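Tyrosine-protein phosphatase non-receptor type 18 (Homo sapiens, PDB 2OC3) removes phosphate from phosphotyrosine residues of proteins, autophosphorylated tyrosine kinases among them, through its classical tyrosine phosphatase catalytic domain. Local coordinates at residues 258-268 against 285-296. Numbering follows the deposited sequence. Where two conformers were deposited one is given.
Sequences IPPDFSLFDVV and YRFLYHTVAQMF
Tyr-289 OH is gripped twice: a water O donates to it at 2.7 Å, and it hydrogen-bonds Glu-33 OE2, which also binds Tyr-285 OH. The same water accepts from Phe-265 N in the first turn of helix 264-272, so a single water ties that helix start to helix 282-296, with no direct hydrogen bond between the two segments. Beside this bridge the Tyr-289 ring is a lid on Leu-264, whose CD2 sits 3.6 Å from the ring centroid, only 13° off the normal, in a CH-pi contact. With CG anti to the backbone N (chi1 -168°), Leu-264 points its tip at helix 282-296, meeting Val-292 tip to tip. A leucine in place of Tyr-289 would probably break the water bridge, leave Glu-33 with one tyrosine hydroxyl fewer and strip Leu-264 of its aromatic cover. One turn along helix 264-272, Val-268 CG2 presses tightly on Leu-288 CD2 (3.4 Å) and meets the edge of the Tyr-285 ring. At the far end Phe-296 CZ touches Ile-258 CD1 (3.8 Å) and Phe-262 CE2 (4.0 Å), the two phenylalanine planes inclined at 59°. Phe-15 joins both rings, helix 29-47 meets Phe-265, Tyr-285 and Tyr-289, and helix 238-254 packs against Ile-258 and Leu-288 in this C-terminal helical corner.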
ATOM      1  N   ILE A 258      -0.990 -11.096 -19.568  1.00 11.94           N
ATOM      2  CA  ILE A 258      -2.241 -11.620 -19.031  1.00 13.56           C
ATOM      3  C   ILE A 258      -2.501 -12.985 -19.690  1.00 12.09           C
ATOM      4  O   ILE A 258      -2.806 -13.015 -20.854  1.00 17.18           O
ATOM      5  CB  ILE A 258      -3.431 -10.657 -19.303  1.00 14.70           C
ATOM      6  CG1 ILE A 258      -3.180  -9.283 -18.694  1.00 15.17           C
ATOM      7  CG2 ILE A 258      -4.717 -11.251 -18.683  1.00 15.76           C
ATOM      8  CD1 ILE A 258      -3.285  -9.281 -17.190  1.00 18.58           C
ATOM      9  N   PRO A 259      -2.407 -14.105 -18.926  1.00 20.36           N
ATOM     10  CA  PRO A 259      -2.620 -15.391 -19.603  1.00 23.19           C
ATOM     11  C   PRO A 259      -4.091 -15.693 -19.755  1.00 26.58           C
ATOM     12  O   PRO A 259      -4.908 -15.046 -19.091  1.00 16.97           O
ATOM     13  CB  PRO A 259      -1.935 -16.388 -18.679  1.00 27.90           C
ATOM     14  CG  PRO A 259      -2.011 -15.786 -17.339  1.00 22.65           C
ATOM     15  CD  PRO A 259      -2.101 -14.273 -17.499  1.00 28.15           C
ATOM     16  N   PRO A 260      -4.449 -16.637 -20.643  1.00 22.08           N
ATOM     17  CA  PRO A 260      -5.857 -16.901 -20.938  1.00 27.32           C
ATOM     18  C   PRO A 260      -6.644 -17.448 -19.747  1.00 19.57           C
ATOM     19  O   PRO A 260      -7.865 -17.305 -19.696  1.00 30.55           O
ATOM     20  CB  PRO A 260      -5.793 -17.944 -22.070  1.00 35.00           C
ATOM     21  CG  PRO A 260      -4.454 -18.559 -21.928  1.00 32.88           C
ATOM     22  CD  PRO A 260      -3.554 -17.478 -21.467  1.00 34.83           C
ATOM     23  N   ASP A 261      -5.932 -18.028 -18.792  1.00 19.99           N
ATOM     24  CA  ASP A 261      -6.528 -18.476 -17.546  1.00 25.09           C
ATOM     25  C   ASP A 261      -6.267 -17.493 -16.408  1.00 20.47           C
ATOM     26  O   ASP A 261      -6.223 -17.897 -15.249  1.00 22.68           O
ATOM     27  CB  ASP A 261      -5.988 -19.854 -17.171  1.00 25.79           C
ATOM     28  CG  ASP A 261      -4.470 -19.877 -17.024  1.00 44.78           C
ATOM     29  OD1 ASP A 261      -3.800 -18.838 -17.263  1.00 32.51           O
ATOM     30  OD2 ASP A 261      -3.949 -20.948 -16.657  1.00 46.24           O
ATOM     31  N   PHE A 262      -6.060 -16.216 -16.743  1.00 16.15           N
ATOM     32  CA  PHE A 262      -5.881 -15.182 -15.718  1.00 15.33           C
ATOM     33  C   PHE A 262      -7.007 -15.237 -14.690  1.00 17.12           C
ATOM     34  O   PHE A 262      -8.205 -15.320 -15.026  1.00 15.89           O
ATOM     35  CB  PHE A 262      -5.853 -13.805 -16.347  1.00 16.24           C
ATOM     36  CG  PHE A 262      -5.814 -12.683 -15.331  1.00 15.44           C
ATOM     37  CD1 PHE A 262      -4.696 -12.490 -14.533  1.00 19.01           C
ATOM     38  CD2 PHE A 262      -6.899 -11.850 -15.163  1.00 17.56           C
ATOM     39  CE1 PHE A 262      -4.680 -11.444 -13.571  1.00 18.00           C
ATOM     40  CE2 PHE A 262      -6.869 -10.813 -14.230  1.00 20.29           C
ATOM     41  CZ  PHE A 262      -5.751 -10.637 -13.446  1.00 16.11           C
ATOM     42  N   SER A 263      -6.608 -15.158 -13.422  1.00 18.06           N
ATOM     43  CA  SER A 263      -7.515 -15.271 -12.311  1.00 14.04           C
ATOM     44  C   SER A 263      -7.224 -14.120 -11.333  1.00 12.37           C
ATOM     45  O   SER A 263      -6.166 -14.086 -10.711  1.00 15.12           O
ATOM     46  CB  SER A 263      -7.266 -16.595 -11.596  1.00 19.47           C
ATOM     47  OG  SER A 263      -8.036 -16.682 -10.401  1.00 19.87           O
ATOM     48  N   LEU A 264      -8.188 -13.228 -11.209  1.00 13.04           N
ATOM     49  CA  LEU A 264      -8.096 -12.139 -10.212  1.00 13.92           C
ATOM     50  C   LEU A 264      -8.188 -12.736  -8.798  1.00 12.59           C
ATOM     51  O   LEU A 264      -7.531 -12.258  -7.857  1.00 13.28           O
ATOM     52  CB  LEU A 264      -9.175 -11.106 -10.490  1.00 19.56           C
ATOM     53  CG  LEU A 264      -9.136  -9.765  -9.788  1.00 18.72           C
ATOM     54  CD1 LEU A 264      -7.762  -9.130  -9.958  1.00 18.97           C
ATOM     55  CD2 LEU A 264     -10.217  -8.876 -10.394  1.00 20.09           C
ATOM     56  N   PHE A 265      -8.935 -13.833  -8.666  1.00 11.17           N
ATOM     57  CA  PHE A 265      -9.039 -14.577  -7.414  1.00 12.54           C
ATOM     58  C   PHE A 265      -7.640 -14.966  -6.942  1.00 12.27           C
ATOM     59  O   PHE A 265      -7.261 -14.773  -5.780  1.00 12.94           O
ATOM     60  CB  PHE A 265      -9.957 -15.794  -7.615  1.00 13.55           C
ATOM     61  CG  PHE A 265     -10.011 -16.729  -6.444  1.00 13.72           C
ATOM     62  CD1 PHE A 265     -11.074 -16.672  -5.540  1.00 20.11           C
ATOM     63  CD2 PHE A 265      -9.026 -17.667  -6.252  1.00 16.47           C
ATOM     64  CE1 PHE A 265     -11.110 -17.541  -4.461  1.00 19.42           C
ATOM     65  CE2 PHE A 265      -9.061 -18.539  -5.178  1.00 28.05           C
ATOM     66  CZ  PHE A 265     -10.110 -18.464  -4.289  1.00 16.92           C
ATOM     67  N   ASP A 266      -6.843 -15.534  -7.847  1.00 11.18           N
ATOM     68  CA  ASP A 266      -5.532 -16.040  -7.475  1.00 12.48           C
ATOM     69  C   ASP A 266      -4.591 -14.897  -7.068  1.00 10.43           C
ATOM     70  O   ASP A 266      -3.773 -15.064  -6.167  1.00 12.76           O
ATOM     71  CB  ASP A 266      -4.899 -16.804  -8.645  1.00 13.06           C
ATOM     72  CG  ASP A 266      -5.579 -18.137  -8.929  1.00 27.05           C
ATOM     73  OD1 ASP A 266      -6.358 -18.638  -8.084  1.00 25.67           O
ATOM     74  OD2 ASP A 266      -5.312 -18.701 -10.020  1.00 33.56           O
ATOM     75  N   VAL A 267      -4.727 -13.749  -7.724  1.00 10.22           N
ATOM     76  CA  VAL A 267      -3.881 -12.578  -7.400  1.00 10.72           C
ATOM     77  C   VAL A 267      -4.187 -12.094  -5.982  1.00  8.50           C
ATOM     78  O   VAL A 267      -3.277 -11.901  -5.181  1.00 10.58           O
ATOM     79  CB  VAL A 267      -4.065 -11.421  -8.408  1.00 13.50           C
ATOM     80  CG1 VAL A 267      -3.288 -10.177  -7.957  1.00 12.98           C
ATOM     81  CG2 VAL A 267      -3.633 -11.878  -9.836  1.00 15.20           C
ATOM     82  N   VAL A 268      -5.472 -11.921  -5.680  1.00 10.16           N
ATOM     83  CA  VAL A 268      -5.868 -11.442  -4.363  1.00  8.13           C
ATOM     84  C   VAL A 268      -5.493 -12.454  -3.267  1.00  8.87           C
ATOM     85  O   VAL A 268      -4.958 -12.069  -2.230  1.00  9.05           O
ATOM     86  CB  VAL A 268      -7.346 -11.101  -4.324  1.00  9.71           C
ATOM     87  CG1 VAL A 268      -7.784 -10.741  -2.875  1.00  8.89           C
ATOM     88  CG2 VAL A 268      -7.639  -9.923  -5.320  1.00  9.41           C
ATOM     89  N   TYR A 285     -13.576  -5.993  -3.195  1.00 10.13           N
ATOM     90  CA  TYR A 285     -13.320  -7.002  -4.218  1.00 10.80           C
ATOM     91  C   TYR A 285     -14.139  -6.710  -5.476  1.00 10.08           C
ATOM     92  O   TYR A 285     -13.636  -6.812  -6.576  1.00 11.30           O
ATOM     93  CB  TYR A 285     -13.632  -8.414  -3.679  1.00 10.06           C
ATOM     94  CG  TYR A 285     -13.181  -9.561  -4.553  1.00 10.57           C
ATOM     95  CD1 TYR A 285     -11.827  -9.882  -4.654  1.00 11.94           C
ATOM     96  CD2 TYR A 285     -14.095 -10.349  -5.263  1.00 11.30           C
ATOM     97  CE1 TYR A 285     -11.380 -10.910  -5.439  1.00 14.77           C
ATOM     98  CE2 TYR A 285     -13.652 -11.424  -6.026  1.00 13.48           C
ATOM     99  CZ  TYR A 285     -12.278 -11.685  -6.118  1.00 18.48           C
ATOM    100  OH  TYR A 285     -11.794 -12.735  -6.863  1.00 20.70           O
ATOM    101  N   ARG A 286     -15.397  -6.308  -5.300  1.00 11.63           N
ATOM    102  CA  ARG A 286     -16.236  -5.940  -6.451  1.00 12.17           C
ATOM    103  C   ARG A 286     -15.642  -4.698  -7.150  1.00 12.88           C
ATOM    104  O   ARG A 286     -15.592  -4.648  -8.391  1.00 13.93           O
ATOM    105  CB  ARG A 286     -17.676  -5.677  -6.022  1.00 16.11           C
ATOM    106  CG  ARG A 286     -18.489  -6.887  -5.643  1.00 25.98           C
ATOM    107  CD  ARG A 286     -19.955  -6.484  -5.288  1.00 25.73           C
ATOM    108  NE  ARG A 286     -20.741  -7.655  -4.869  1.00 26.99           N
ATOM    109  CZ  ARG A 286     -21.246  -8.560  -5.703  1.00 38.25           C
ATOM    110  NH1 ARG A 286     -21.082  -8.437  -7.018  1.00 31.19           N
ATOM    111  NH2 ARG A 286     -21.930  -9.599  -5.220  1.00 47.65           N
ATOM    112  N   PHE A 287     -15.219  -3.697  -6.367  1.00 11.10           N
ATOM    113  CA  PHE A 287     -14.582  -2.481  -6.918  1.00 10.81           C
ATOM    114  C   PHE A 287     -13.324  -2.829  -7.731  1.00 12.71           C
ATOM    115  O   PHE A 287     -13.075  -2.268  -8.833  1.00 12.59           O
ATOM    116  CB  PHE A 287     -14.253  -1.542  -5.794  1.00 11.13           C
ATOM    117  CG  PHE A 287     -13.648  -0.226  -6.225  1.00 11.81           C
ATOM    118  CD1 PHE A 287     -14.370   0.679  -6.977  1.00 14.19           C
ATOM    119  CD2 PHE A 287     -12.401   0.156  -5.765  1.00 12.53           C
ATOM    120  CE1 PHE A 287     -13.812   1.900  -7.302  1.00 12.31           C
ATOM    121  CE2 PHE A 287     -11.866   1.393  -6.090  1.00 14.11           C
ATOM    122  CZ  PHE A 287     -12.578   2.242  -6.862  1.00 13.63           C
ATOM    123  N   LEU A 288     -12.529  -3.765  -7.214  1.00 12.31           N
ATOM    124  CA  LEU A 288     -11.352  -4.226  -7.906  1.00 11.49           C
ATOM    125  C   LEU A 288     -11.747  -4.882  -9.240  1.00 11.86           C
ATOM    126  O   LEU A 288     -11.124  -4.620 -10.283  1.00 13.90           O
ATOM    127  CB  LEU A 288     -10.606  -5.196  -6.958  1.00 14.22           C
ATOM    128  CG  LEU A 288      -9.391  -5.912  -7.507  1.00 14.78           C
ATOM    129  CD1 LEU A 288      -8.238  -4.904  -7.849  1.00 14.30           C
ATOM    130  CD2 LEU A 288      -8.945  -6.973  -6.485  1.00 16.32           C
ATOM    131  N   TYR A 289     -12.762  -5.743  -9.243  1.00 13.15           N
ATOM    132  CA  TYR A 289     -13.309  -6.291 -10.468  1.00 13.68           C
ATOM    133  C   TYR A 289     -13.742  -5.240 -11.469  1.00 13.10           C
ATOM    134  O   TYR A 289     -13.408  -5.343 -12.632  1.00 18.37           O
ATOM    135  CB  TYR A 289     -14.464  -7.277 -10.202  1.00 17.18           C
ATOM    136  CG  TYR A 289     -14.063  -8.727 -10.340  1.00 19.84           C
ATOM    137  CD1 TYR A 289     -13.601  -9.433  -9.238  1.00 18.98           C
ATOM    138  CD2 TYR A 289     -14.106  -9.377 -11.563  1.00 20.23           C
ATOM    139  CE1 TYR A 289     -13.212 -10.745  -9.338  1.00 24.43           C
ATOM    140  CE2 TYR A 289     -13.735 -10.736 -11.676  1.00 23.03           C
ATOM    141  CZ  TYR A 289     -13.279 -11.400 -10.544  1.00 21.15           C
ATOM    142  OH  TYR A 289     -12.880 -12.718 -10.574  1.00 21.96           O
ATOM    143  N   HIS A 290     -14.434  -4.210 -11.001  1.00 12.40           N
ATOM    144  CA  HIS A 290     -14.885  -3.111 -11.850  1.00 12.23           C
ATOM    145  C   HIS A 290     -13.677  -2.413 -12.498  1.00 16.51           C
ATOM    146  O   HIS A 290     -13.663  -2.109 -13.713  1.00 15.39           O
ATOM    147  CB  HIS A 290     -15.664  -2.107 -10.997  1.00 16.60           C
ATOM    148  CG  HIS A 290     -16.357  -1.018 -11.763  1.00 23.91           C
ATOM    149  ND1 HIS A 290     -16.277  -0.867 -13.132  1.00 38.14           N
ATOM    150  CD2 HIS A 290     -17.148  -0.014 -11.321  1.00 23.70           C
ATOM    151  CE1 HIS A 290     -17.003   0.177 -13.500  1.00 27.93           C
ATOM    152  NE2 HIS A 290     -17.540   0.714 -12.420  1.00 29.69           N
ATOM    153  N   THR A 291     -12.645  -2.174 -11.687  1.00 13.25           N
ATOM    154  CA  THR A 291     -11.433  -1.490 -12.120  1.00 10.68           C
ATOM    155  C   THR A 291     -10.704  -2.297 -13.182  1.00 12.83           C
ATOM    156  O   THR A 291     -10.280  -1.745 -14.214  1.00 14.08           O
ATOM    157  CB  THR A 291     -10.482  -1.206 -10.933  1.00 13.36           C
ATOM    158  OG1 THR A 291     -11.191  -0.487  -9.901  1.00 11.21           O
ATOM    159  CG2 THR A 291      -9.287  -0.392 -11.381  1.00 13.50           C
ATOM    160  N   VAL A 292     -10.553  -3.599 -12.943  1.00 11.20           N
ATOM    161  CA  VAL A 292      -9.840  -4.464 -13.873  1.00 13.55           C
ATOM    162  C   VAL A 292     -10.618  -4.593 -15.200  1.00 16.39           C
ATOM    163  O   VAL A 292     -10.010  -4.505 -16.268  1.00 15.29           O
ATOM    164  CB  VAL A 292      -9.530  -5.836 -13.219  1.00 14.95           C
ATOM    165  CG1 VAL A 292      -9.014  -6.824 -14.247  1.00 15.42           C
ATOM    166  CG2 VAL A 292      -8.497  -5.640 -12.071  1.00 11.22           C
ATOM    167  N   ALA A 293     -11.936  -4.759 -15.123  1.00 17.86           N
ATOM    168  CA  ALA A 293     -12.794  -4.814 -16.326  1.00 16.69           C
ATOM    169  C   ALA A 293     -12.619  -3.544 -17.157  1.00 23.09           C
ATOM    170  O   ALA A 293     -12.479  -3.610 -18.390  1.00 21.97           O
ATOM    171  CB  ALA A 293     -14.267  -5.017 -15.928  1.00 19.62           C
ATOM    172  N   GLN A 294     -12.580  -2.393 -16.483  1.00 14.84           N
ATOM    173  CA  GLN A 294     -12.398  -1.114 -17.169  1.00 18.19           C
ATOM    174  C   GLN A 294     -11.027  -1.030 -17.839  1.00 21.32           C
ATOM    175  O   GLN A 294     -10.910  -0.575 -18.990  1.00 20.23           O
ATOM    176  CB  GLN A 294     -12.612   0.041 -16.223  1.00 20.29           C
ATOM    177  CG  GLN A 294     -12.181   1.343 -16.799  1.00 28.09           C
ATOM    178  CD  GLN A 294     -12.759   2.515 -16.090  1.00 33.61           C
ATOM    179  OE1 GLN A 294     -13.809   2.413 -15.441  1.00 27.01           O
ATOM    180  NE2 GLN A 294     -12.084   3.659 -16.217  1.00 23.00           N
ATOM    181  N   MET A 295      -9.985  -1.476 -17.144  1.00 15.62           N
ATOM    182  CA  MET A 295      -8.653  -1.511 -17.751  0.50 14.68           C
ATOM    183  C   MET A 295      -8.623  -2.418 -18.961  1.00 20.72           C
ATOM    184  O   MET A 295      -7.942  -2.121 -19.926  1.00 19.35           O
ATOM    185  CB  MET A 295      -7.602  -2.007 -16.758  0.50 13.86           C
ATOM    186  CG  MET A 295      -7.398  -1.138 -15.554  0.50 10.78           C
ATOM    187  SD  MET A 295      -5.811  -1.427 -14.716  0.50 11.45           S
ATOM    188  CE  MET A 295      -5.366  -2.999 -15.415  0.50 11.49           C
ATOM    189  N   PHE A 296      -9.351  -3.527 -18.897  1.00 20.61           N
ATOM    190  CA  PHE A 296      -9.360  -4.517 -19.987  1.00 18.27           C
ATOM    191  C   PHE A 296     -10.263  -4.054 -21.139  1.00 25.73           C
ATOM    192  O   PHE A 296     -10.232  -4.649 -22.220  1.00 31.48           O
ATOM    193  CB  PHE A 296      -9.798  -5.895 -19.463  1.00 21.75           C
ATOM    194  CG  PHE A 296      -8.760  -6.606 -18.631  1.00 20.78           C
ATOM    195  CD1 PHE A 296      -7.580  -5.991 -18.252  1.00 19.37           C
ATOM    196  CD2 PHE A 296      -8.979  -7.890 -18.204  1.00 18.31           C
ATOM    197  CE1 PHE A 296      -6.648  -6.674 -17.474  1.00 15.10           C
ATOM    198  CE2 PHE A 296      -8.056  -8.558 -17.428  1.00 20.38           C
ATOM    199  CZ  PHE A 296      -6.883  -7.939 -17.076  1.00 17.43           C
TER
HETATM  200  O   HOH W   1     -10.784 -14.321 -11.169  1.00 26.71           O